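Local atomic coordinates of cytochrome P450 CYP260B1 (Sorangium cellulosum, PDB entry 5HIW), a protein that belongs to the cytochrome P450 family of haem-thiolate proteins and holds an iron protoporphyrin IX inside a largely helical fold. Residues Arg85-Val90 and Leu223-Gly228; Phe140-Glu145 and Ala178-Gln183; Thr198-Ile203 and Glu216-Val221. One frame throughout, in Å; residues are numbered along the deposited sequence.

From the N terminus, helix 77-90 supplies the first half of contact 1, whose loop closes only when the chain returns along helix 218-229. The other two contacts both open and close within that excursion, one after the other. Contact 2 opens at the turn following helix 130-140 and closes on helix 167-191; contact 3 opens on helix 199-209 and closes at the start of helix 218-229. Contacts 1 and 3 thus share one helix, and their centres lie about 8 Å apart. F140, in the first segment of contact 2, touches residues of both others. Together they tie helices 77-90, 167-191, 199-209 and 218-229 and the turn after helix 130-140 into one block beside the haem.

Contact 1 (Arg85-Val90 and Leu223-Gly228); sequences RLFNAV and LTLILG. With HEM (protoporphyrin IX containing Fe), chain B.
The F87 ring meets T224 and L225 of helix 218-229, and these are the close contacts between the two segments. L225 brings CD2 to the ring edge, close to the ring plane and 3.7 Å from F87 CD2; its CB does not head for helix 77-90, so it is the branched tip that makes the touch, the two side chains sliding past each other in opposite directions. T224 crosses F87 at about a right angle and approaches obliquely, with CG2 3.8 Å from F87 CE2. Because CG2 of T224 stands anti to the backbone N (OG1 at chi1 -69°), the methyl faces both the ring and the cofactor, while OG1 turns back to the carbonyl of G220 in a weak hydrogen bond.

Van der Waals contact with the porphyrin comes next. T224 CG2 rests 3.6 Å from HEM CMD, and the carbonyl O of L225 lies 3.6 Å from HEM CAC. G228, with no side chain, brings its CA to 3.8 Å from HEM CHD.

The polar part is carried by the backbone of G228. Its carbonyl O accepts a 2.8 Å hydrogen bond from the water that is bound to the haem iron, with 2.3 Å between HEM FE and the water O. The same carbonyl also pairs with T232 OG1, so two partners hold it over the porphyrin. Helix 218-229 corresponds to the start of the long helix that in this family runs across the distal side of the haem.

L72 and V339 also pack on F87. Helix 199-209 fills in alongside, with I203 touching both V90 and L225, while helices 147-162 and 167-191 pack against L223 on the other flank of helix 218-229.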
# COMPACT_ATOMS: atom_id res chain seq x y z
N ARG A 85 -17.59 6.50 -6.71
CA ARG A 85 -17.97 6.18 -8.08
C ARG A 85 -17.04 6.81 -9.12
O ARG A 85 -16.67 6.19 -10.13
CB ARG A 85 -19.44 6.61 -8.37
CG ARG A 85 -20.48 5.53 -8.08
CD ARG A 85 -21.77 5.77 -8.91
NE ARG A 85 -21.99 7.21 -9.15
CZ ARG A 85 -22.75 8.03 -8.40
NH1 ARG A 85 -23.46 7.59 -7.35
NH2 ARG A 85 -22.84 9.32 -8.73
N LEU A 86 -16.65 8.04 -8.84
CA LEU A 86 -15.66 8.77 -9.67
C LEU A 86 -14.34 8.03 -9.65
O LEU A 86 -13.82 7.73 -10.67
CB LEU A 86 -15.38 10.13 -9.10
CG LEU A 86 -14.24 10.96 -9.68
CD1 LEU A 86 -14.55 11.11 -11.14
CD2 LEU A 86 -14.32 12.29 -8.92
N PHE A 87 -13.80 7.78 -8.44
CA PHE A 87 -12.54 6.96 -8.37
C PHE A 87 -12.64 5.63 -9.05
O PHE A 87 -11.73 5.22 -9.73
CB PHE A 87 -12.08 6.83 -6.90
CG PHE A 87 -11.50 8.09 -6.31
CD1 PHE A 87 -12.30 9.14 -5.88
CD2 PHE A 87 -10.13 8.25 -6.22
CE1 PHE A 87 -11.80 10.27 -5.31
CE2 PHE A 87 -9.59 9.40 -5.67
CZ PHE A 87 -10.41 10.42 -5.20
N ASN A 88 -13.75 4.90 -8.87
CA ASN A 88 -13.87 3.59 -9.51
C ASN A 88 -13.79 3.71 -11.03
O ASN A 88 -13.20 2.83 -11.73
CB ASN A 88 -15.16 2.86 -9.13
CG ASN A 88 -15.17 2.38 -7.70
OD1 ASN A 88 -14.13 2.20 -7.11
ND2 ASN A 88 -16.36 2.13 -7.14
N ALA A 89 -14.33 4.79 -11.56
CA ALA A 89 -14.33 4.99 -13.01
C ALA A 89 -12.96 5.27 -13.56
O ALA A 89 -12.68 4.94 -14.67
CB ALA A 89 -15.29 6.14 -13.42
N VAL A 90 -12.09 5.89 -12.79
CA VAL A 90 -10.79 6.18 -13.33
C VAL A 90 -9.80 5.05 -13.09
O VAL A 90 -8.68 5.17 -13.52
CB VAL A 90 -10.22 7.50 -12.83
CG1 VAL A 90 -11.21 8.64 -13.11
CG2 VAL A 90 -9.98 7.45 -11.37
N LEU A 223 -4.12 14.10 -6.12
CA LEU A 223 -3.32 14.07 -4.88
C LEU A 223 -3.77 12.93 -4.02
O LEU A 223 -2.94 12.26 -3.37
CB LEU A 223 -3.39 15.37 -4.09
CG LEU A 223 -2.41 16.36 -4.73
CD1 LEU A 223 -2.71 17.85 -4.42
CD2 LEU A 223 -1.00 16.03 -4.35
N THR A 224 -5.08 12.62 -4.00
CA THR A 224 -5.50 11.43 -3.26
C THR A 224 -4.87 10.16 -3.80
O THR A 224 -4.40 9.30 -2.96
CB THR A 224 -7.02 11.34 -3.15
OG1 THR A 224 -7.48 12.38 -2.30
CG2 THR A 224 -7.50 10.04 -2.62
N LEU A 225 -4.78 10.03 -5.13
CA LEU A 225 -4.19 8.87 -5.72
C LEU A 225 -2.68 8.82 -5.45
O LEU A 225 -2.13 7.74 -5.24
CB LEU A 225 -4.43 8.78 -7.20
CG LEU A 225 -5.98 8.70 -7.56
CD1 LEU A 225 -6.18 8.72 -9.05
CD2 LEU A 225 -6.61 7.46 -6.90
N ILE A 226 -2.02 9.97 -5.53
CA ILE A 226 -0.58 10.03 -5.21
C ILE A 226 -0.28 9.57 -3.77
O ILE A 226 0.52 8.63 -3.55
CB ILE A 226 0.00 11.41 -5.50
CG1 ILE A 226 0.06 11.63 -7.01
CG2 ILE A 226 1.42 11.47 -4.95
CD1 ILE A 226 0.36 13.04 -7.42
N LEU A 227 -0.96 10.14 -2.82
CA LEU A 227 -0.76 9.80 -1.42
C LEU A 227 -1.10 8.37 -1.12
O LEU A 227 -0.47 7.75 -0.24
CB LEU A 227 -1.54 10.72 -0.48
CG LEU A 227 -1.18 12.23 -0.52
CD1 LEU A 227 -2.20 13.10 0.25
CD2 LEU A 227 0.26 12.51 -0.02
N GLY A 228 -2.13 7.85 -1.79
CA GLY A 228 -2.48 6.45 -1.56
C GLY A 228 -1.57 5.44 -2.20
O GLY A 228 -1.52 4.30 -1.73
CHA HEM B . -7.56 2.64 0.79
CHB HEM B . -3.80 -0.43 1.13
CHC HEM B . -2.32 0.91 -3.24
CHD HEM B . -5.44 4.54 -3.07
C1A HEM B . -6.73 1.65 1.24
C2A HEM B . -6.88 0.92 2.45
C3A HEM B . -5.84 0.03 2.53
C4A HEM B . -4.98 0.29 1.41
CMA HEM B . -5.58 -0.96 3.68
CAA HEM B . -8.06 1.00 3.40
CBA HEM B . -7.91 2.22 4.32
CGA HEM B . -8.89 2.22 5.45
O1A HEM B . -9.90 1.44 5.41
O2A HEM B . -8.61 2.83 6.51
C1B HEM B . -3.05 -0.30 0.02
C2B HEM B . -1.95 -1.18 -0.27
C3B HEM B . -1.54 -0.80 -1.53
C4B HEM B . -2.37 0.32 -1.98
CMB HEM B . -1.28 -2.27 0.59
CAB HEM B . -0.41 -1.42 -2.17
CBB HEM B . 0.30 -1.02 -3.17
C1C HEM B . -3.06 2.03 -3.59
C2C HEM B . -2.89 2.69 -4.86
C3C HEM B . -3.78 3.73 -4.79
C4C HEM B . -4.42 3.72 -3.52
CMC HEM B . -1.90 2.18 -5.88
CAC HEM B . -4.07 4.74 -5.83
CBC HEM B . -3.92 4.45 -7.11
C1D HEM B . -6.26 4.26 -1.98
C2D HEM B . -7.42 5.16 -1.69
C3D HEM B . -8.00 4.64 -0.62
C4D HEM B . -7.24 3.43 -0.29
CMD HEM B . -7.79 6.44 -2.40
CAD HEM B . -9.29 5.12 0.07
CBD HEM B . -10.46 4.35 -0.52
CGD HEM B . -11.81 4.76 0.07
O1D HEM B . -11.91 5.33 1.20
O2D HEM B . -12.89 4.53 -0.57
NA HEM B . -5.55 1.21 0.60
NB HEM B . -3.33 0.46 -1.06
NC HEM B . -3.99 2.60 -2.84
ND HEM B . -6.18 3.24 -1.09
FE HEM B . -4.82 1.87 -1.10
O HOH W 1 -3.47 3.30 0.08

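Contact 2 (Phe140-Glu145 and Ala178-Gln183); sequences FGLPEE and AAMEAQ
L142, M180 and Q183 are brought together by three different side-chain shapes. L142 has CG beside its backbone N and opposite the carbonyl carbon (chi1 -64°), which sends both methyls toward helix 167-191. M180 is folded at its last two torsions, with CE almost eclipsed (chi3 -21°); the bend carries the terminal methyl to the loop although CB itself does not point there. Q183 reaches out from the helix and brings its amide oxygen up to the leucine.

The two branches of L142 therefore have separate partners. CD1 takes M180 CE at 4.1 Å, methyl against methyl, the side chains crossing at about a right angle. CD2 lies against Q183, 3.6 Å from OE1 and 4.0 Å from CB, again in a right-angled crossing. P143 borders this patch, with CD 4.2 Å from Q183 OE1. The touches of the glutamine oxygen here are with carbon alone; the polar end is held by other partners, NE2 donating to OD1 of N150 on helix 147-162.

G141, with positive phi, is where the chain leaves helix 130-140, and L142 and P143 follow in extended form, laying the leucine across helix 167-191. L184 and I187, further along that helix, also touch L142. Helix 147-162 supports the same site through N150, L153 and M157, which pack on M180. The contact thus joins the turn between helices 130-140 and 147-162 to helix 167-191, with the side chain of L142 about 13 Å from the haem.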
# COMPACT_ATOMS: atom_id res chain seq x y z
N PHE A 140 0.51 11.12 -14.28
CA PHE A 140 -0.12 12.36 -14.01
C PHE A 140 0.44 13.59 -14.76
O PHE A 140 0.02 14.71 -14.44
CB PHE A 140 -0.25 12.60 -12.51
CG PHE A 140 -1.00 11.50 -11.75
CD1 PHE A 140 -2.37 11.25 -12.01
CD2 PHE A 140 -0.36 10.71 -10.80
CE1 PHE A 140 -3.04 10.25 -11.31
CE2 PHE A 140 -1.00 9.70 -10.14
CZ PHE A 140 -2.37 9.48 -10.36
N GLY A 141 1.27 13.35 -15.75
CA GLY A 141 1.75 14.39 -16.69
C GLY A 141 2.75 15.30 -15.99
O GLY A 141 2.95 16.42 -16.40
N LEU A 142 3.37 14.81 -14.91
CA LEU A 142 4.41 15.59 -14.24
C LEU A 142 5.70 15.45 -14.98
O LEU A 142 6.09 14.39 -15.40
CB LEU A 142 4.55 15.24 -12.77
CG LEU A 142 3.38 15.52 -11.87
CD1 LEU A 142 3.42 14.70 -10.55
CD2 LEU A 142 3.31 16.99 -11.53
N PRO A 143 6.46 16.51 -15.04
CA PRO A 143 7.69 16.53 -15.84
C PRO A 143 8.76 15.64 -15.31
O PRO A 143 8.97 15.66 -14.11
CB PRO A 143 8.17 18.01 -15.76
CG PRO A 143 7.15 18.73 -14.95
CD PRO A 143 6.12 17.77 -14.40
N GLU A 144 9.48 14.95 -16.17
CA GLU A 144 10.57 14.13 -15.79
C GLU A 144 11.64 14.91 -15.02
O GLU A 144 12.21 14.38 -14.08
CB GLU A 144 11.21 13.44 -16.98
CG GLU A 144 12.51 12.76 -16.54
CD GLU A 144 12.79 11.40 -17.12
OE1 GLU A 144 11.86 10.75 -17.66
OE2 GLU A 144 13.99 11.03 -17.02
N GLU A 145 11.86 16.17 -15.36
CA GLU A 145 12.98 16.89 -14.70
C GLU A 145 12.65 17.24 -13.25
O GLU A 145 13.53 17.66 -12.48
CB GLU A 145 13.37 18.16 -15.50
CG GLU A 145 12.39 19.27 -15.41
CD GLU A 145 11.28 19.22 -16.45
OE1 GLU A 145 11.08 18.16 -17.19
OE2 GLU A 145 10.59 20.28 -16.45
N ALA A 178 0.79 22.47 -1.42
CA ALA A 178 0.48 23.59 -2.25
C ALA A 178 1.43 23.69 -3.45
O ALA A 178 0.98 24.09 -4.50
CB ALA A 178 0.45 24.87 -1.43
N ALA A 179 2.68 23.26 -3.38
CA ALA A 179 3.54 23.29 -4.55
C ALA A 179 3.11 22.21 -5.57
O ALA A 179 3.17 22.38 -6.80
CB ALA A 179 4.97 23.05 -4.18
N MET A 180 2.70 21.07 -5.03
CA MET A 180 2.25 20.00 -5.92
C MET A 180 0.95 20.45 -6.60
O MET A 180 0.75 20.23 -7.78
CB MET A 180 1.97 18.73 -5.12
CG MET A 180 3.23 17.98 -4.70
SD MET A 180 4.09 17.14 -6.03
CE MET A 180 2.71 17.02 -7.21
N GLU A 181 0.08 21.06 -5.80
CA GLU A 181 -1.21 21.58 -6.28
C GLU A 181 -1.01 22.56 -7.45
O GLU A 181 -1.67 22.46 -8.48
CB GLU A 181 -1.95 22.23 -5.11
CG GLU A 181 -3.45 21.96 -5.06
CD GLU A 181 -4.13 22.77 -3.96
OE1 GLU A 181 -3.73 23.95 -3.74
OE2 GLU A 181 -5.06 22.24 -3.33
N ALA A 182 0.00 23.42 -7.34
CA ALA A 182 0.27 24.37 -8.39
C ALA A 182 0.77 23.72 -9.67
O ALA A 182 0.39 24.11 -10.77
CB ALA A 182 1.27 25.40 -7.89
N GLN A 183 1.65 22.72 -9.57
CA GLN A 183 2.04 21.97 -10.74
C GLN A 183 0.81 21.26 -11.38
O GLN A 183 0.68 21.16 -12.59
CB GLN A 183 3.05 20.85 -10.40
CG GLN A 183 4.41 21.37 -10.04
CD GLN A 183 5.33 20.25 -9.68
OE1 GLN A 183 5.77 19.49 -10.54
NE2 GLN A 183 5.76 20.26 -8.44

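Contact 3 (Thr198-Ile203 and Glu216-Val221); sequences TLLGEI and EACEGV
C218 and V221, one helical turn apart, face L200 and I203, which have the same spacing on helix 199-209. The thiol of C218 is the bump on one side: SG, extended away from its backbone N (chi1 -178°), fits the hollow between the two larger side chains. It lies 3.8 Å from L200 CG, near L200 CD2 as well, and 4.0 Å from I203 CG2. In return, CG2 of I203 enters the notch between C218 and V221, where it meets V221 CG1 at 3.7 Å. I203 and V221 reach toward each other tip to tip, and CG1 of V221 also has I203 CD1 4.0 Å away, so the valine methyl is wrapped from two branches. L200 points past the other helix rather than at it; its branched end does the touching.

This fit lets the backbones come close, with I203 CA 6.5 Å from C218 CA. All four side chains are buried, and the interface between the segments is wholly apolar.

Both helices start here. A217 occupies the N-cap position of helix 218-229, and T198 caps helix 199-209, its OG1 accepting from G201 N at 2.9 Å and 166°. On the far side of that helix, E202 forms salt bridges with R94 and R98.

Around the four residues, helix 77-90 packs V90 on I203 and L86 and F87 on V221. Helix 167-191 covers L200 with L184 and I187, and C218 with A188, while F140 at the end of helix 130-140 leans on L200 and I203.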
# COMPACT_ATOMS: atom_id res chain seq x y z
N THR A 198 -3.26 11.18 -20.55
CA THR A 198 -2.75 10.65 -19.28
C THR A 198 -3.87 10.30 -18.39
O THR A 198 -5.05 10.65 -18.65
CB THR A 198 -1.91 11.72 -18.57
OG1 THR A 198 -2.81 12.75 -18.14
CG2 THR A 198 -0.76 12.21 -19.45
N LEU A 199 -3.55 9.66 -17.26
CA LEU A 199 -4.57 9.36 -16.33
C LEU A 199 -5.16 10.67 -15.77
O LEU A 199 -6.36 10.74 -15.52
CB LEU A 199 -4.06 8.49 -15.17
CG LEU A 199 -5.07 8.05 -14.12
CD1 LEU A 199 -6.24 7.23 -14.74
CD2 LEU A 199 -4.32 7.27 -13.05
N LEU A 200 -4.32 11.71 -15.63
CA LEU A 200 -4.83 12.96 -15.04
C LEU A 200 -5.83 13.42 -16.07
O LEU A 200 -6.89 13.95 -15.74
CB LEU A 200 -3.72 14.02 -14.78
CG LEU A 200 -4.33 15.34 -14.29
CD1 LEU A 200 -3.31 16.09 -13.42
CD2 LEU A 200 -4.74 16.21 -15.48
N GLY A 201 -5.53 13.22 -17.32
CA GLY A 201 -6.58 13.49 -18.37
C GLY A 201 -7.93 12.76 -18.28
O GLY A 201 -8.98 13.38 -18.45
N GLU A 202 -7.92 11.45 -18.01
CA GLU A 202 -9.15 10.68 -17.77
C GLU A 202 -9.86 11.24 -16.53
O GLU A 202 -11.09 11.23 -16.44
CB GLU A 202 -8.89 9.19 -17.44
CG GLU A 202 -8.23 8.32 -18.52
CD GLU A 202 -9.24 7.56 -19.37
OE1 GLU A 202 -10.42 7.52 -18.94
OE2 GLU A 202 -8.81 7.00 -20.40
N ILE A 203 -9.11 11.70 -15.54
CA ILE A 203 -9.77 12.17 -14.30
C ILE A 203 -10.52 13.48 -14.61
O ILE A 203 -11.67 13.69 -14.18
CB ILE A 203 -8.74 12.41 -13.17
CG1 ILE A 203 -8.33 11.10 -12.53
CG2 ILE A 203 -9.31 13.24 -12.08
CD1 ILE A 203 -6.93 11.15 -11.95
N GLU A 216 -15.47 19.33 -6.40
CA GLU A 216 -14.35 18.42 -6.65
C GLU A 216 -13.30 18.74 -7.75
O GLU A 216 -13.54 18.60 -8.93
CB GLU A 216 -14.84 17.00 -6.95
CG GLU A 216 -13.68 16.00 -6.94
CD GLU A 216 -12.96 16.00 -5.60
OE1 GLU A 216 -13.68 16.05 -4.58
OE2 GLU A 216 -11.71 16.00 -5.57
N ALA A 217 -12.08 19.03 -7.30
CA ALA A 217 -11.03 19.48 -8.13
C ALA A 217 -10.27 18.23 -8.68
O ALA A 217 -9.99 17.24 -7.96
CB ALA A 217 -10.07 20.33 -7.29
N CYS A 218 -9.88 18.34 -9.91
CA CYS A 218 -8.99 17.39 -10.49
C CYS A 218 -7.74 17.18 -9.65
O CYS A 218 -7.33 16.03 -9.43
CB CYS A 218 -8.61 17.83 -11.87
SG CYS A 218 -7.54 16.76 -12.82
N GLU A 219 -7.14 18.28 -9.18
CA GLU A 219 -5.92 18.18 -8.37
C GLU A 219 -6.16 17.36 -7.15
O GLU A 219 -5.25 16.66 -6.69
CB GLU A 219 -5.42 19.55 -7.86
CG GLU A 219 -5.35 20.64 -8.91
CD GLU A 219 -6.66 21.39 -8.99
OE1 GLU A 219 -7.51 20.94 -9.79
OE2 GLU A 219 -6.87 22.37 -8.20
N GLY A 220 -7.33 17.53 -6.58
CA GLY A 220 -7.76 16.82 -5.41
C GLY A 220 -7.74 15.32 -5.60
O GLY A 220 -7.26 14.55 -4.72
N VAL A 221 -8.36 14.88 -6.70
CA VAL A 221 -8.43 13.46 -7.00
C VAL A 221 -6.99 12.92 -7.17
O VAL A 221 -6.61 11.88 -6.62
CB VAL A 221 -9.33 13.18 -8.26
CG1 VAL A 221 -9.19 11.72 -8.69
CG2 VAL A 221 -10.76 13.54 -7.95